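Local coordinates for protein 4-hydroxybenzoyl-CoA thioesterase (Bacillus halodurans, PDB 5WH9) that probably hydrolyses the thioester bond of acyl-coenzyme A substrates, gentisyl-coenzyme A among them, as a hotdog-fold thioesterase, at residues B[26-34]-B[101-109]. Numbering follows the deposited sequence.
Sequences YYKWMDEAC and IASGHEKRV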
loop_
_atom_site.group_PDB
_atom_site.type_symbol
_atom_site.label_atom_id
_atom_site.label_comp_id
_atom_site.label_asym_id
_atom_site.label_seq_id
_atom_site.Cartn_x
_atom_site.Cartn_y
_atom_site.Cartn_z
ATOM N N TYR B 26 -6.684 3.592 7.594
ATOM C CA TYR B 26 -7.206 4.724 8.348
ATOM C C TYR B 26 -6.066 5.688 8.722
ATOM O O TYR B 26 -6.265 6.901 8.819
ATOM C CB TYR B 26 -7.928 4.256 9.610
ATOM C CG TYR B 26 -9.249 3.573 9.378
ATOM C CD1 TYR B 26 -9.300 2.258 8.963
ATOM C CD2 TYR B 26 -10.454 4.232 9.616
ATOM C CE1 TYR B 26 -10.500 1.615 8.757
ATOM C CE2 TYR B 26 -11.671 3.598 9.422
ATOM C CZ TYR B 26 -11.684 2.280 8.984
ATOM O OH TYR B 26 -12.881 1.603 8.787
ATOM N N TYR B 27 -4.873 5.144 8.948
ATOM C CA TYR B 27 -3.707 5.967 9.285
ATOM C C TYR B 27 -3.183 6.703 8.063
ATOM O O TYR B 27 -2.766 7.854 8.169
ATOM C CB TYR B 27 -2.619 5.112 9.952
ATOM C CG TYR B 27 -3.146 4.460 11.213
ATOM C CD1 TYR B 27 -3.109 5.139 12.425
ATOM C CD2 TYR B 27 -3.740 3.198 11.184
ATOM C CE1 TYR B 27 -3.611 4.573 13.589
ATOM C CE2 TYR B 27 -4.277 2.620 12.358
ATOM C CZ TYR B 27 -4.198 3.330 13.554
ATOM O OH TYR B 27 -4.677 2.790 14.736
ATOM N N LYS B 28 -3.224 6.035 6.909
ATOM C CA LYS B 28 -2.900 6.632 5.620
ATOM C C LYS B 28 -3.815 7.837 5.402
ATOM O O LYS B 28 -3.371 8.922 5.010
ATOM C CB LYS B 28 -3.085 5.566 4.513
ATOM C CG LYS B 28 -3.091 6.012 3.043
ATOM C CD LYS B 28 -3.941 5.013 2.196
ATOM C CE LYS B 28 -3.677 5.042 0.675
ATOM N NZ LYS B 28 -4.054 6.298 -0.102
ATOM N N TRP B 29 -5.099 7.651 5.685
ATOM C CA TRP B 29 -6.053 8.727 5.455
ATOM C C TRP B 29 -5.834 9.876 6.430
ATOM O O TRP B 29 -5.973 11.028 6.037
ATOM C CB TRP B 29 -7.495 8.213 5.509
ATOM C CG TRP B 29 -7.852 7.359 4.337
ATOM C CD1 TRP B 29 -7.517 7.574 3.031
ATOM C CD2 TRP B 29 -8.610 6.145 4.365
ATOM N NE1 TRP B 29 -8.019 6.565 2.250
ATOM C CE2 TRP B 29 -8.692 5.675 3.046
ATOM C CE3 TRP B 29 -9.220 5.404 5.385
ATOM C CZ2 TRP B 29 -9.375 4.505 2.715
ATOM C CZ3 TRP B 29 -9.881 4.258 5.058
ATOM C CH2 TRP B 29 -9.956 3.814 3.737
ATOM N N MET B 30 -5.477 9.577 7.683
ATOM C CA MET B 30 -5.133 10.635 8.632
ATOM C C MET B 30 -3.884 11.362 8.190
ATOM O O MET B 30 -3.805 12.594 8.249
ATOM C CB MET B 30 -4.926 10.095 10.039
ATOM C CG MET B 30 -6.225 9.783 10.742
ATOM S SD MET B 30 -6.004 9.276 12.461
ATOM C CE MET B 30 -4.844 7.925 12.264
ATOM N N ASP B 31 -2.901 10.612 7.725
ATOM C CA ASP B 31 -1.722 11.275 7.200
ATOM C C ASP B 31 -2.135 12.238 6.071
ATOM O O ASP B 31 -1.663 13.379 6.010
ATOM C CB ASP B 31 -0.703 10.257 6.714
ATOM C CG ASP B 31 0.592 10.898 6.312
ATOM O OD1 ASP B 31 1.440 11.141 7.189
ATOM O OD2 ASP B 31 0.764 11.168 5.116
ATOM N N GLU B 32 -3.027 11.793 5.191
ATOM C CA GLU B 32 -3.479 12.651 4.105
ATOM C C GLU B 32 -4.267 13.844 4.638
ATOM O O GLU B 32 -4.098 14.966 4.175
ATOM C CB GLU B 32 -4.330 11.870 3.111
ATOM C CG GLU B 32 -3.602 10.679 2.546
ATOM C CD GLU B 32 -4.448 9.841 1.596
ATOM O OE1 GLU B 32 -5.572 10.258 1.222
ATOM O OE2 GLU B 32 -3.977 8.754 1.232
ATOM N N ALA B 33 -5.129 13.609 5.615
ATOM C CA ALA B 33 -5.875 14.715 6.189
ATOM C C ALA B 33 -4.908 15.735 6.771
ATOM O O ALA B 33 -5.075 16.932 6.549
ATOM C CB ALA B 33 -6.837 14.236 7.243
ATOM N N CYS B 34 -3.898 15.255 7.504
ATOM C CA CYS B 34 -2.912 16.139 8.123
ATOM C C CYS B 34 -2.263 17.071 7.117
ATOM O O CYS B 34 -2.156 18.265 7.367
ATOM C CB CYS B 34 -1.820 15.343 8.833
ATOM S SG CYS B 34 -0.396 16.376 9.337
ATOM N N ILE B 101 -17.695 7.220 12.249
ATOM C CA ILE B 101 -17.480 5.777 12.225
ATOM C C ILE B 101 -16.066 5.364 12.648
ATOM O O ILE B 101 -15.728 4.183 12.648
ATOM C CB ILE B 101 -17.791 5.200 10.830
ATOM C CG1 ILE B 101 -16.866 5.828 9.777
ATOM C CG2 ILE B 101 -19.254 5.428 10.483
ATOM C CD1 ILE B 101 -15.402 5.253 9.834
ATOM N N ALA B 102 -15.247 6.342 13.003
ATOM C CA ALA B 102 -13.916 6.090 13.533
ATOM C C ALA B 102 -13.364 7.428 13.970
ATOM O O ALA B 102 -13.720 8.454 13.395
ATOM C CB ALA B 102 -13.006 5.461 12.456
ATOM N N SER B 103 -12.504 7.431 14.982
ATOM C CA SER B 103 -11.850 8.669 15.396
ATOM C C SER B 103 -10.493 8.406 16.029
ATOM O O SER B 103 -10.326 7.484 16.819
ATOM C CB SER B 103 -12.743 9.478 16.339
ATOM O OG SER B 103 -13.154 8.702 17.450
ATOM N N GLY B 104 -9.513 9.218 15.665
ATOM C CA GLY B 104 -8.210 9.073 16.249
ATOM C C GLY B 104 -7.481 10.374 16.410
ATOM O O GLY B 104 -8.048 11.459 16.269
ATOM N N HIS B 105 -6.199 10.270 16.713
ATOM C CA HIS B 105 -5.368 11.457 16.737
ATOM C C HIS B 105 -3.960 11.091 16.334
ATOM O O HIS B 105 -3.591 9.915 16.296
ATOM C CB HIS B 105 -5.387 12.131 18.121
ATOM C CG HIS B 105 -4.802 11.295 19.213
ATOM N ND1 HIS B 105 -3.454 11.290 19.509
ATOM C CD2 HIS B 105 -5.383 10.434 20.083
ATOM C CE1 HIS B 105 -3.229 10.458 20.510
ATOM N NE2 HIS B 105 -4.383 9.928 20.878
ATOM N N GLU B 106 -3.186 12.110 16.013
ATOM C CA GLU B 106 -1.777 11.974 15.751
ATOM C C GLU B 106 -1.069 12.963 16.681
ATOM O O GLU B 106 -1.447 14.132 16.749
ATOM C CB GLU B 106 -1.488 12.350 14.292
ATOM C CG GLU B 106 -2.176 11.478 13.241
ATOM C CD GLU B 106 -1.890 11.929 11.815
ATOM O OE1 GLU B 106 -1.691 11.054 10.948
ATOM O OE2 GLU B 106 -1.890 13.155 11.544
ATOM N N LYS B 107 -0.070 12.501 17.418
ATOM C CA LYS B 107 0.876 13.421 18.028
ATOM C C LYS B 107 2.023 13.637 17.057
ATOM O O LYS B 107 2.644 12.676 16.599
ATOM C CB LYS B 107 1.426 12.864 19.334
ATOM C CG LYS B 107 2.329 13.852 20.072
ATOM C CD LYS B 107 2.418 13.544 21.572
ATOM C CE LYS B 107 3.396 14.500 22.245
ATOM N NZ LYS B 107 3.416 14.383 23.741
ATOM N N ARG B 108 2.301 14.890 16.724
ATOM C CA ARG B 108 3.384 15.188 15.794
ATOM C C ARG B 108 4.335 16.256 16.333
ATOM O O ARG B 108 3.963 17.097 17.155
ATOM C CB ARG B 108 2.836 15.613 14.428
ATOM C CG ARG B 108 1.953 14.590 13.723
ATOM C CD ARG B 108 1.486 15.145 12.382
ATOM N NE ARG B 108 0.702 14.209 11.581
ATOM C CZ ARG B 108 1.201 13.465 10.594
ATOM N NH1 ARG B 108 2.490 13.538 10.294
ATOM N NH2 ARG B 108 0.409 12.647 9.908
ATOM N N VAL B 109 5.568 16.219 15.853
ATOM C CA VAL B 109 6.555 17.212 16.232
ATOM C C VAL B 109 6.987 17.933 14.974
ATOM O O VAL B 109 6.489 17.627 13.896
ATOM C CB VAL B 109 7.773 16.569 16.929
ATOM C CG1 VAL B 109 7.341 15.936 18.243
ATOM C CG2 VAL B 109 8.438 15.548 16.028
HETATM O O HOH W 1 4.269 12.600 7.584
#
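In the hotdog core, M30, D31 and C34 of helix 25-40 meet E106 and R108 of strand 99-111 in the antiparallel sheet. The axes of helix segment 26-34 and strand segment 101-109 approach to 9.7 Å and cross at -60°. A salt-bridge network of D31, E106 and R108 ties them together. R108 NH2 gives a nearly straight bond (168°) to D31 OD1, 3.3 Å away. The donor reaches that oxygen from above the carboxylate plane, while OD1 lies at the guanidinium edge. E106 OE2 also lies near the guanidinium plane, 2.8 Å from R108 NE, and takes a weak second bond from R108 NH2. C34 SG sits over one guanidinium face, 3.3 Å from R108 NE. With chi1 at 169°, SG is anti to the backbone N of C34 and turned to the arginine. R108 NH1 bonds to F55 O. A leucine in place of R108 would probably leave the buried carboxylates of D31 and E106 without their shared countercharge. E106 OE1 lies 3.5 Å from M30 CB and is hydrogen-bonded to Y23 OH of the second subunit. M30 SD packs over the backbone of G104, 4.4 Å from G104 C. At the other end, Y26 CE2 packs against A102 CB (3.8 Å), with I101 CD1 at the ring edge. This is the hotdog fold, a long helix wrapped by an antiparallel sheet.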